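Local coordinates for protein probable CoA-transferase alpha subunit (PDB 6COJ) that probably serves as the alpha subunit of a CoA-transferase-family enzyme, binding a bicyclic CoA thioester at a pocket shared with a second, different protein chain, at residues 39-45 / 199-203; 66-72 / 85-91; 194-198 / 257-261. The protein carries 1 engineered substitution. All coordinates share one frame; numbering follows the deposited sequence.

Overall arrangement
Contacts 1 and 2 lie side by side at the pocket end of the parallel sheet, their centres about 10 Å apart, and both reach the CoA thioester F8G. Trp41 of contact 1 and Phe88 of contact 2 touch the bicyclic end of the ligand and each other, with Trp41 CE2 3.4 Å from Phe88 CZ; Gly42 N also lies 3.1 Å from Tyr67 O, a probable hydrogen bond. Contact 3 flanks contact 1, again about 10 Å between centres, where Tyr195 packs on Pro200. It does not touch contact 2, about 11 Å away at the nearest atoms. Along the chain, contact 2 is nested within the loop that contact 1 closes, whereas the segments of contacts 1 and 3 alternate.

Contact 1: residues 39-45 / 199-203. With F8G (S-{(3R,5R,9R)-1-[(2R,3S,4R,5R)-5-(6-amino-9H-purin-9-yl)-4-hydroxy-3-(phosphonooxy)tetrahydrofuran-2-yl]-3,5,9-trihydroxy-8,8-dimethyl-3,5-dioxido-10,14-dioxo-2,4,6-trioxa-11,15-diaza-3lambda~5~,5lambda~5~-diphosphaheptadecan-17-yl} (5R,10R)-7-hydroxy-10-methyl-2-oxo-1-oxaspiro[4.5]dec-6-ene-6-carbothioate (non-preferred name)), chain E.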
# COMPACT_ATOMS: atom_id res chain seq x y z
N GLY A 39 -2.51 15.32 -9.07
CA GLY A 39 -2.13 14.93 -7.73
C GLY A 39 -2.60 15.89 -6.65
O GLY A 39 -3.52 16.69 -6.84
N GLY A 40 -1.96 15.80 -5.49
CA GLY A 40 -2.41 16.56 -4.35
C GLY A 40 -3.78 16.08 -3.87
O GLY A 40 -4.21 14.96 -4.13
N TRP A 41 -4.48 16.99 -3.17
CA TRP A 41 -5.74 16.63 -2.52
C TRP A 41 -6.46 17.91 -2.14
O TRP A 41 -5.94 18.70 -1.34
CB TRP A 41 -5.41 15.83 -1.26
CG TRP A 41 -6.57 15.52 -0.34
CD1 TRP A 41 -7.22 16.38 0.50
CD2 TRP A 41 -7.16 14.23 -0.13
NE1 TRP A 41 -8.20 15.71 1.20
CE2 TRP A 41 -8.17 14.39 0.84
CE3 TRP A 41 -6.95 12.96 -0.69
CZ2 TRP A 41 -8.96 13.32 1.28
CZ3 TRP A 41 -7.73 11.90 -0.25
CH2 TRP A 41 -8.72 12.09 0.72
N GLY A 42 -7.66 18.15 -2.68
CA GLY A 42 -8.37 19.36 -2.30
C GLY A 42 -7.51 20.58 -2.56
O GLY A 42 -6.95 20.75 -3.65
N SER A 43 -7.36 21.44 -1.55
CA SER A 43 -6.46 22.59 -1.66
C SER A 43 -5.11 22.31 -1.01
O SER A 43 -4.60 23.08 -0.18
CB SER A 43 -7.13 23.84 -1.10
OG SER A 43 -6.35 25.00 -1.32
N ARG A 44 -4.50 21.19 -1.40
CA ARG A 44 -3.26 20.71 -0.79
C ARG A 44 -2.33 20.19 -1.87
O ARG A 44 -2.66 19.23 -2.57
CB ARG A 44 -3.52 19.62 0.27
CG ARG A 44 -4.62 19.98 1.25
CD ARG A 44 -4.96 18.83 2.20
NE ARG A 44 -6.26 19.03 2.83
CZ ARG A 44 -6.57 18.73 4.08
NH1 ARG A 44 -5.65 18.23 4.91
NH2 ARG A 44 -7.80 18.96 4.52
N ARG A 45 -1.16 20.83 -1.97
CA ARG A 45 -0.07 20.45 -2.89
C ARG A 45 -0.56 20.10 -4.28
O ARG A 45 -0.17 19.10 -4.88
CB ARG A 45 0.86 19.38 -2.30
CG ARG A 45 2.30 19.59 -2.76
CD ARG A 45 3.29 18.56 -2.18
NE ARG A 45 2.95 17.23 -2.69
CZ ARG A 45 2.65 16.17 -1.95
NH1 ARG A 45 2.69 16.21 -0.62
NH2 ARG A 45 2.31 15.04 -2.57
N ASP A 199 2.15 14.37 4.70
CA ASP A 199 1.34 13.49 3.87
C ASP A 199 1.85 13.45 2.43
O ASP A 199 1.94 14.50 1.77
CB ASP A 199 -0.13 13.94 3.90
CG ASP A 199 -1.11 12.83 3.53
OD1 ASP A 199 -0.77 11.97 2.70
OD2 ASP A 199 -2.23 12.83 4.08
N PRO A 200 2.14 12.27 1.89
CA PRO A 200 2.46 12.17 0.45
C PRO A 200 1.25 12.32 -0.44
O PRO A 200 1.41 12.45 -1.67
CB PRO A 200 3.02 10.75 0.32
CG PRO A 200 2.28 9.98 1.37
CD PRO A 200 2.15 10.95 2.54
N TYR A 201 0.04 12.31 0.12
CA TYR A 201 -1.20 12.17 -0.66
C TYR A 201 -1.07 10.89 -1.49
O TYR A 201 -0.76 9.83 -0.92
CB TYR A 201 -1.59 13.46 -1.40
CG TYR A 201 -1.60 14.63 -0.46
CD1 TYR A 201 -2.42 14.62 0.67
CD2 TYR A 201 -0.74 15.71 -0.64
CE1 TYR A 201 -2.40 15.66 1.59
CE2 TYR A 201 -0.72 16.77 0.27
CZ TYR A 201 -1.54 16.74 1.38
OH TYR A 201 -1.49 17.78 2.27
N PHE A 202 -1.31 10.95 -2.80
CA PHE A 202 -1.35 9.77 -3.65
C PHE A 202 -0.54 9.99 -4.91
O PHE A 202 -0.78 9.34 -5.93
CB PHE A 202 -2.80 9.40 -3.96
CG PHE A 202 -3.63 9.20 -2.73
CD1 PHE A 202 -4.14 10.27 -2.02
CD2 PHE A 202 -3.83 7.92 -2.23
CE1 PHE A 202 -4.85 10.07 -0.83
CE2 PHE A 202 -4.55 7.72 -1.06
CZ PHE A 202 -5.06 8.79 -0.37
N ASP A 203 0.45 10.89 -4.85
CA ASP A 203 1.12 11.31 -6.07
C ASP A 203 1.90 10.17 -6.71
O ASP A 203 2.04 10.12 -7.94
CB ASP A 203 2.04 12.50 -5.81
CG ASP A 203 1.27 13.79 -5.56
OD1 ASP A 203 0.02 13.75 -5.60
OD2 ASP A 203 1.92 14.83 -5.31
C4 F8G E . -31.03 24.31 -2.15
C5 F8G E . -31.85 23.10 -2.26
C6 F8G E . -32.23 22.63 -3.62
C8 F8G E . -31.46 23.55 -0.15
N1 F8G E . -31.80 23.32 -4.70
N3 F8G E . -30.62 24.96 -3.26
C1' F8G E . -30.03 25.64 -0.32
C2 F8G E . -30.97 24.53 -4.62
C2' F8G E . -30.56 26.28 0.94
C3' F8G E . -29.28 26.79 1.57
C4' F8G E . -28.30 25.70 1.25
C5' F8G E . -28.30 24.67 2.36
CAA F8G E . -12.94 8.89 5.58
CAB F8G E . -13.86 10.06 5.80
CAC F8G E . -13.81 11.20 5.07
CAD F8G E . -12.57 11.54 4.25
CAE F8G E . -11.48 10.49 4.43
CAF F8G E . -12.05 9.09 4.36
CAG F8G E . -14.96 12.11 5.03
CAI F8G E . -10.36 10.63 3.41
CAK F8G E . -12.00 12.95 4.48
CAL F8G E . -12.17 13.77 3.19
CAM F8G E . -12.85 12.79 2.27
CAQ F8G E . -17.42 13.22 5.40
CAR F8G E . -17.06 14.46 6.20
CAT F8G E . -18.95 15.96 6.30
CAU F8G E . -19.47 17.32 5.88
CAV F8G E . -20.98 17.47 6.00
CAX F8G E . -21.52 19.74 6.59
CAY F8G E . -22.04 21.09 6.18
CAZ F8G E . -23.47 21.33 6.65
CBA F8G E . -23.99 22.62 6.03
CBM F8G E . -24.35 20.18 6.18
CBN F8G E . -23.56 21.47 8.16
N6 F8G E . -32.99 21.52 -3.77
N7 F8G E . -32.08 22.68 -1.00
N9 F8G E . -30.84 24.52 -0.85
NAS F8G E . -17.79 15.62 5.75
NAW F8G E . -21.41 18.81 5.64
O2' F8G E . -31.47 27.35 0.67
O3' F8G E . -28.82 27.93 0.86
O4' F8G E . -28.76 25.11 0.04
O5' F8G E . -27.80 25.27 3.55
OAH F8G E . -14.68 9.91 6.69
OAJ F8G E . -14.91 13.10 4.31
OAN F8G E . -13.26 12.98 1.15
OAO F8G E . -12.98 11.50 2.89
OBB F8G E . -23.84 22.48 4.62
OBD F8G E . -25.80 23.73 3.49
OBJ F8G E . -19.54 15.24 7.10
OBK F8G E . -21.20 19.49 7.74
OBL F8G E . -21.18 22.12 6.70
OBO F8G E . -23.69 23.36 2.28
OBP F8G E . -23.61 24.99 4.17
OBQ F8G E . -26.27 25.15 5.61
OBR F8G E . -27.77 23.23 5.02
OCI F8G E . -28.37 30.41 0.61
OCJ F8G E . -30.54 29.61 1.50
OCK F8G E . -28.47 29.40 2.88
PBC F8G E . -24.20 23.70 3.65
PBE F8G E . -26.90 24.35 4.49
PCH F8G E . -29.05 29.38 1.48
SAP F8G E . -16.38 11.88 5.89
O HOH W 1 -2.40 12.76 -4.62
O HOH W 2 -2.80 17.52 4.57
O HOH W 3 0.69 16.96 -6.55
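Arg45 reaches across to segment 199-203 and spends both of its terminal nitrogens there. Arg45 NH2 forms a salt bridge with Asp203 OD2 at 2.8 Å and also donates to Pro200 O, while Arg45 NH1 donates to Asp199 O at 3.0 Å. All three acceptors lie close to the guanidinium plane, so together they fix its rotation. The carboxylate of Asp203 stands almost perpendicular to that plane, and Arg45 NH2 meets OD2 from above it. A bend at chi3 (65°) folds the arginine back toward these oxygens, and His183 O takes its NE. The other carboxylate oxygen, Asp203 OD1, accepts from Gly40 N at 2.9 Å through its syn lone pair, and water 1 links it further to Gly40 O and Phe202 N. Asp199 OD1 accepts from Tyr201 N, an Asx turn within segment 199-203.

Packing centres on Tyr201. Tyr201 CD2 sits over one face of the Arg45 guanidinium, 3.5 Å from Arg45 NH1, and Trp41 CB makes an off-centre CH-pi contact with the tyrosine ring. Arg44 CB rests against Tyr201 OH at 3.4 Å; its guanidinium turns away to Asp92, while water 2 bridges Arg44 NH1 to that hydroxyl. Farther out, the six-membered ring of Trp41 meets Phe202 rim to rim, Trp41 CZ3 lying 3.5 Å from Phe202 CE1. The far edge of the indole, at Trp41 CH2, comes within 3.5 Å of F8G CAI. Trp41, Tyr201 and Phe202 thus form an aromatic cluster behind the acyl end of the ligand, part of the CoA thioester pocket.

Contact 2: residues 66-72 / 85-91; sequences TYGGPDL and YYGFVSL. With F8G (S-{(3R,5R,9R)-1-[(2R,3S,4R,5R)-5-(6-amino-9H-purin-9-yl)-4-hydroxy-3-(phosphonooxy)tetrahydrofuran-2-yl]-3,5,9-trihydroxy-8,8-dimethyl-3,5-dioxido-10,14-dioxo-2,4,6-trioxa-11,15-diaza-3lambda~5~,5lambda~5~-diphosphaheptadecan-17-yl} (5R,10R)-7-hydroxy-10-methyl-2-oxo-1-oxaspiro[4.5]dec-6-ene-6-carbothioate (non-preferred name)), chain E.
Gly68 is bonded to segment 85-91 through both its N and its O: Gly68 N donates to Phe88 O at 2.9 Å, and Gly68 O accepts from Ser90 N at 2.9 Å (164°). This is the pattern of a parallel bridge in which Gly68 pairs with Val89. Earlier in the segments, Thr66 N donates to Tyr85 O at 3.0 Å. Between these bonds the chain turns at Gly87, whose buried N has no partner in the model. Asp71 OD1 accepts from Gly69 N, and Asp71 OD2 takes Thr66 OG1 and the Lys46 ammonium.

The segments belong to a beta-alpha-beta unit, strand 62-65, helix 70-77 and strand 81-86, and follow the ends of its two strands, where both turn a corner and pair again at Gly68 and Val89, close to the ligand. There the ring planes of Tyr67 and Phe88 are nearly parallel (25°) but slid apart, so they barely overlap, Tyr67 CD1 lying 3.4 Å from Phe88 CE2. With chi1 at 62°, Phe88 CG sits between its backbone N and carbonyl carbon, which lays one ring face over the Tyr67-Gly68 peptide. Phe88 CD2 also approaches F8G OAN at 3.2 Å, and a basic side chain of another protein chain makes a cation-pi contact with the ring. On the helix side, Leu72 CD2 meets Val89 CG2 at 3.7 Å, and Pro70 CD rests on Leu91 CD2 at 3.8 Å.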
# COMPACT_ATOMS: atom_id res chain seq x y z
N THR A 66 -9.17 13.08 -10.11
CA THR A 66 -8.56 13.92 -9.09
C THR A 66 -9.32 13.82 -7.77
O THR A 66 -10.51 13.51 -7.75
CB THR A 66 -8.52 15.39 -9.55
OG1 THR A 66 -7.75 16.16 -8.62
CG2 THR A 66 -9.93 15.97 -9.67
N TYR A 67 -8.60 14.08 -6.68
CA TYR A 67 -9.22 14.50 -5.43
C TYR A 67 -9.32 16.01 -5.54
O TYR A 67 -8.35 16.73 -5.30
CB TYR A 67 -8.35 14.09 -4.25
CG TYR A 67 -8.38 12.61 -3.93
CD1 TYR A 67 -9.56 12.00 -3.50
CD2 TYR A 67 -7.23 11.83 -4.04
CE1 TYR A 67 -9.58 10.64 -3.16
CE2 TYR A 67 -7.25 10.48 -3.70
CZ TYR A 67 -8.42 9.89 -3.27
OH TYR A 67 -8.40 8.55 -2.92
N GLY A 68 -10.49 16.49 -5.95
CA GLY A 68 -10.59 17.81 -6.55
C GLY A 68 -10.47 18.99 -5.59
O GLY A 68 -10.91 18.95 -4.45
N GLY A 69 -9.89 20.06 -6.13
CA GLY A 69 -9.82 21.34 -5.46
C GLY A 69 -9.83 22.46 -6.49
O GLY A 69 -10.52 22.37 -7.52
N PRO A 70 -9.06 23.52 -6.26
CA PRO A 70 -9.03 24.64 -7.21
C PRO A 70 -8.37 24.30 -8.54
O PRO A 70 -8.51 25.07 -9.49
CB PRO A 70 -8.26 25.73 -6.46
CG PRO A 70 -7.35 24.94 -5.52
CD PRO A 70 -8.18 23.75 -5.09
N ASP A 71 -7.63 23.18 -8.61
CA ASP A 71 -7.16 22.68 -9.89
C ASP A 71 -8.34 22.41 -10.82
O ASP A 71 -8.37 22.89 -11.97
CB ASP A 71 -6.33 21.40 -9.69
CG ASP A 71 -7.08 20.28 -8.94
OD1 ASP A 71 -7.86 20.56 -8.00
OD2 ASP A 71 -6.87 19.10 -9.31
N LEU A 72 -9.32 21.65 -10.34
CA LEU A 72 -10.49 21.34 -11.14
C LEU A 72 -11.33 22.60 -11.39
O LEU A 72 -11.86 22.78 -12.48
CB LEU A 72 -11.32 20.26 -10.44
CG LEU A 72 -12.51 19.70 -11.21
CD1 LEU A 72 -12.09 19.18 -12.57
CD2 LEU A 72 -13.20 18.61 -10.40
N TYR A 85 -13.69 12.26 -12.90
CA TYR A 85 -13.71 11.19 -11.91
C TYR A 85 -13.10 11.75 -10.64
O TYR A 85 -11.94 12.16 -10.65
CB TYR A 85 -12.84 10.03 -12.40
CG TYR A 85 -13.35 9.28 -13.61
CD1 TYR A 85 -13.25 9.82 -14.89
CD2 TYR A 85 -13.91 8.01 -13.47
CE1 TYR A 85 -13.72 9.12 -16.00
CE2 TYR A 85 -14.37 7.31 -14.58
CZ TYR A 85 -14.27 7.87 -15.84
OH TYR A 85 -14.72 7.19 -16.95
N TYR A 86 -13.86 11.75 -9.54
CA TYR A 86 -13.35 12.40 -8.32
C TYR A 86 -14.04 11.81 -7.10
O TYR A 86 -15.17 11.32 -7.19
CB TYR A 86 -13.58 13.93 -8.36
CG TYR A 86 -15.04 14.30 -8.58
CD1 TYR A 86 -15.55 14.44 -9.86
CD2 TYR A 86 -15.90 14.44 -7.50
CE1 TYR A 86 -16.89 14.75 -10.07
CE2 TYR A 86 -17.25 14.73 -7.70
CZ TYR A 86 -17.73 14.87 -8.98
OH TYR A 86 -19.05 15.17 -9.19
N GLY A 87 -13.34 11.89 -5.97
CA GLY A 87 -13.90 11.45 -4.70
C GLY A 87 -14.58 12.58 -3.97
O GLY A 87 -15.43 12.35 -3.10
N PHE A 88 -14.20 13.80 -4.30
CA PHE A 88 -14.80 15.01 -3.75
C PHE A 88 -14.23 16.18 -4.52
O PHE A 88 -13.29 16.03 -5.30
CB PHE A 88 -14.46 15.17 -2.26
CG PHE A 88 -12.99 15.33 -1.99
CD1 PHE A 88 -12.39 16.58 -2.06
CD2 PHE A 88 -12.21 14.23 -1.64
CE1 PHE A 88 -11.03 16.74 -1.82
CE2 PHE A 88 -10.85 14.38 -1.39
CZ PHE A 88 -10.26 15.63 -1.48
N VAL A 89 -14.82 17.36 -4.30
CA VAL A 89 -14.19 18.62 -4.69
C VAL A 89 -14.31 19.55 -3.49
O VAL A 89 -15.42 19.81 -3.01
CB VAL A 89 -14.84 19.26 -5.93
CG1 VAL A 89 -14.12 20.57 -6.27
CG2 VAL A 89 -14.79 18.28 -7.11
N SER A 90 -13.17 20.03 -2.99
CA SER A 90 -13.19 20.88 -1.81
C SER A 90 -12.03 21.86 -1.86
O SER A 90 -10.93 21.53 -2.32
CB SER A 90 -13.05 20.05 -0.52
OG SER A 90 -13.10 20.90 0.62
N LEU A 91 -12.30 23.08 -1.38
CA LEU A 91 -11.26 24.08 -1.15
C LEU A 91 -10.63 23.97 0.23
O LEU A 91 -9.70 24.72 0.53
CB LEU A 91 -11.81 25.49 -1.39
CG LEU A 91 -12.32 25.80 -2.80
CD1 LEU A 91 -12.83 27.23 -2.89
CD2 LEU A 91 -11.24 25.55 -3.84
C4 F8G E . -31.03 24.31 -2.15
C5 F8G E . -31.85 23.10 -2.26
C6 F8G E . -32.23 22.63 -3.62
C8 F8G E . -31.46 23.55 -0.15
N1 F8G E . -31.80 23.32 -4.70
N3 F8G E . -30.62 24.96 -3.26
C1' F8G E . -30.03 25.64 -0.32
C2 F8G E . -30.97 24.53 -4.62
C2' F8G E . -30.56 26.28 0.94
C3' F8G E . -29.28 26.79 1.57
C4' F8G E . -28.30 25.70 1.25
C5' F8G E . -28.30 24.67 2.36
CAA F8G E . -12.94 8.89 5.58
CAB F8G E . -13.86 10.06 5.80
CAC F8G E . -13.81 11.20 5.07
CAD F8G E . -12.57 11.54 4.25
CAE F8G E . -11.48 10.49 4.43
CAF F8G E . -12.05 9.09 4.36
CAG F8G E . -14.96 12.11 5.03
CAI F8G E . -10.36 10.63 3.41
CAK F8G E . -12.00 12.95 4.48
CAL F8G E . -12.17 13.77 3.19
CAM F8G E . -12.85 12.79 2.27
CAQ F8G E . -17.42 13.22 5.40
CAR F8G E . -17.06 14.46 6.20
CAT F8G E . -18.95 15.96 6.30
CAU F8G E . -19.47 17.32 5.88
CAV F8G E . -20.98 17.47 6.00
CAX F8G E . -21.52 19.74 6.59
CAY F8G E . -22.04 21.09 6.18
CAZ F8G E . -23.47 21.33 6.65
CBA F8G E . -23.99 22.62 6.03
CBM F8G E . -24.35 20.18 6.18
CBN F8G E . -23.56 21.47 8.16
N6 F8G E . -32.99 21.52 -3.77
N7 F8G E . -32.08 22.68 -1.00
N9 F8G E . -30.84 24.52 -0.85
NAS F8G E . -17.79 15.62 5.75
NAW F8G E . -21.41 18.81 5.64
O2' F8G E . -31.47 27.35 0.67
O3' F8G E . -28.82 27.93 0.86
O4' F8G E . -28.76 25.11 0.04
O5' F8G E . -27.80 25.27 3.55
OAH F8G E . -14.68 9.91 6.69
OAJ F8G E . -14.91 13.10 4.31
OAN F8G E . -13.26 12.98 1.15
OAO F8G E . -12.98 11.50 2.89
OBB F8G E . -23.84 22.48 4.62
OBD F8G E . -25.80 23.73 3.49
OBJ F8G E . -19.54 15.24 7.10
OBK F8G E . -21.20 19.49 7.74
OBL F8G E . -21.18 22.12 6.70
OBO F8G E . -23.69 23.36 2.28
OBP F8G E . -23.61 24.99 4.17
OBQ F8G E . -26.27 25.15 5.61
OBR F8G E . -27.77 23.23 5.02
OCI F8G E . -28.37 30.41 0.61
OCJ F8G E . -30.54 29.61 1.50
OCK F8G E . -28.47 29.40 2.88
PBC F8G E . -24.20 23.70 3.65
PBE F8G E . -26.90 24.35 4.49
PCH F8G E . -29.05 29.38 1.48
SAP F8G E . -16.38 11.88 5.89

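Contact 3: residues 194-198 / 257-261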
# COMPACT_ATOMS: atom_id res chain seq x y z
N ALA A 194 10.75 13.79 -3.74
CA ALA A 194 10.34 13.60 -2.36
C ALA A 194 9.29 14.62 -1.97
O ALA A 194 9.25 15.75 -2.49
CB ALA A 194 11.52 13.73 -1.40
N TYR A 195 8.45 14.23 -1.02
CA TYR A 195 7.62 15.16 -0.28
C TYR A 195 8.26 15.45 1.07
O TYR A 195 8.99 14.63 1.64
CB TYR A 195 6.20 14.63 -0.09
CG TYR A 195 6.06 13.52 0.94
CD1 TYR A 195 6.38 12.21 0.63
CD2 TYR A 195 5.59 13.80 2.23
CE1 TYR A 195 6.24 11.18 1.58
CE2 TYR A 195 5.45 12.80 3.17
CZ TYR A 195 5.78 11.49 2.85
OH TYR A 195 5.62 10.49 3.79
N THR A 196 7.97 16.63 1.58
CA THR A 196 8.28 17.03 2.94
C THR A 196 6.96 17.45 3.57
O THR A 196 6.10 18.03 2.91
CB THR A 196 9.28 18.19 2.98
OG1 THR A 196 8.72 19.32 2.30
CG2 THR A 196 10.58 17.80 2.30
N GLY A 197 6.80 17.15 4.84
CA GLY A 197 5.55 17.39 5.51
C GLY A 197 4.88 16.08 5.88
O GLY A 197 5.47 15.00 5.82
N VAL A 198 3.60 16.19 6.25
CA VAL A 198 2.95 15.07 6.92
C VAL A 198 2.25 14.09 5.99
O VAL A 198 1.78 13.04 6.46
CB VAL A 198 1.97 15.55 8.02
CG1 VAL A 198 2.70 16.33 9.12
CG2 VAL A 198 0.82 16.38 7.39
N ALA A 257 1.72 23.31 0.77
CA ALA A 257 2.77 22.47 0.19
C ALA A 257 3.67 21.90 1.28
O ALA A 257 4.89 22.08 1.27
CB ALA A 257 3.57 23.24 -0.85
N GLY A 258 3.08 21.16 2.22
CA GLY A 258 3.88 20.49 3.23
C GLY A 258 4.71 21.48 4.00
O GLY A 258 4.21 22.53 4.44
N ASP A 259 6.01 21.17 4.15
CA ASP A 259 6.94 22.00 4.90
C ASP A 259 7.32 23.29 4.18
O ASP A 259 7.90 24.19 4.81
CB ASP A 259 8.25 21.24 5.14
CG ASP A 259 8.16 20.26 6.29
OD1 ASP A 259 7.17 20.31 7.04
OD2 ASP A 259 9.09 19.44 6.42
N SER A 260 7.05 23.40 2.88
CA SER A 260 7.53 24.55 2.11
C SER A 260 6.73 25.81 2.43
O SER A 260 7.31 26.89 2.60
CB SER A 260 7.48 24.25 0.61
OG SER A 260 8.35 23.17 0.29
N TYR A 261 5.41 25.70 2.47
CA TYR A 261 4.53 26.82 2.80
C TYR A 261 3.13 26.28 3.06
O TYR A 261 2.77 25.18 2.63
CB TYR A 261 4.50 27.90 1.70
CG TYR A 261 4.43 27.36 0.28
CD1 TYR A 261 3.20 27.07 -0.32
CD2 TYR A 261 5.58 27.15 -0.46
CE1 TYR A 261 3.13 26.59 -1.63
CE2 TYR A 261 5.53 26.65 -1.76
CZ TYR A 261 4.30 26.37 -2.34
OH TYR A 261 4.25 25.89 -3.63
O HOH W 4 10.03 21.39 1.97
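Thr196 meets the turn at Ala257-Ser260 through both its carbonyl oxygen and its side chain. The oxygen faces Gly258 and Asp259: Asp259 N gives Thr196 O a weak hydrogen bond, long at 3.4 Å, and Gly258 CA adds a CA-H...O contact at 3.3 Å. The hydroxyl lies alongside Asp259, with Thr196 OG1 3.5 Å from Asp259 CB. Its chi1 of 60° sets OG1 between the backbone N and the carbonyl carbon, and from there it reaches water 4. That water donates to Ser260 OG, a hydroxyl that is also hydrogen-bonded to Asn185 OD1, so one water links the two hydroxyls.

Asp259 extends back over segment 194-198. Its CG is anti to its own carbonyl carbon (chi1 -79°), which brings the carboxylate beside the Thr196-Gly197 peptide. Asp259 OD2 is 3.6 Å from Gly197 N, a loose approach at the most exposed residue of the contact.

Gly197 contributes backbone alone. Its CA comes within 4.2 Å of Gly258 CA, so two glycines face each other as the nearest CA pair of the two segments. Just beyond it, Val198 O accepts a hydrogen bond from an aromatic side chain of another protein chain, while Tyr195 OH bonds Gln233 of the second copy of this subunit.

Within 257-261, Ser260 N returns to Ala257 O at 3.0 Å. The arrangement is a type II' beta turn with Gly258, at positive phi, in its second position, docked at the surface against the irregular loop that follows strand 193-194.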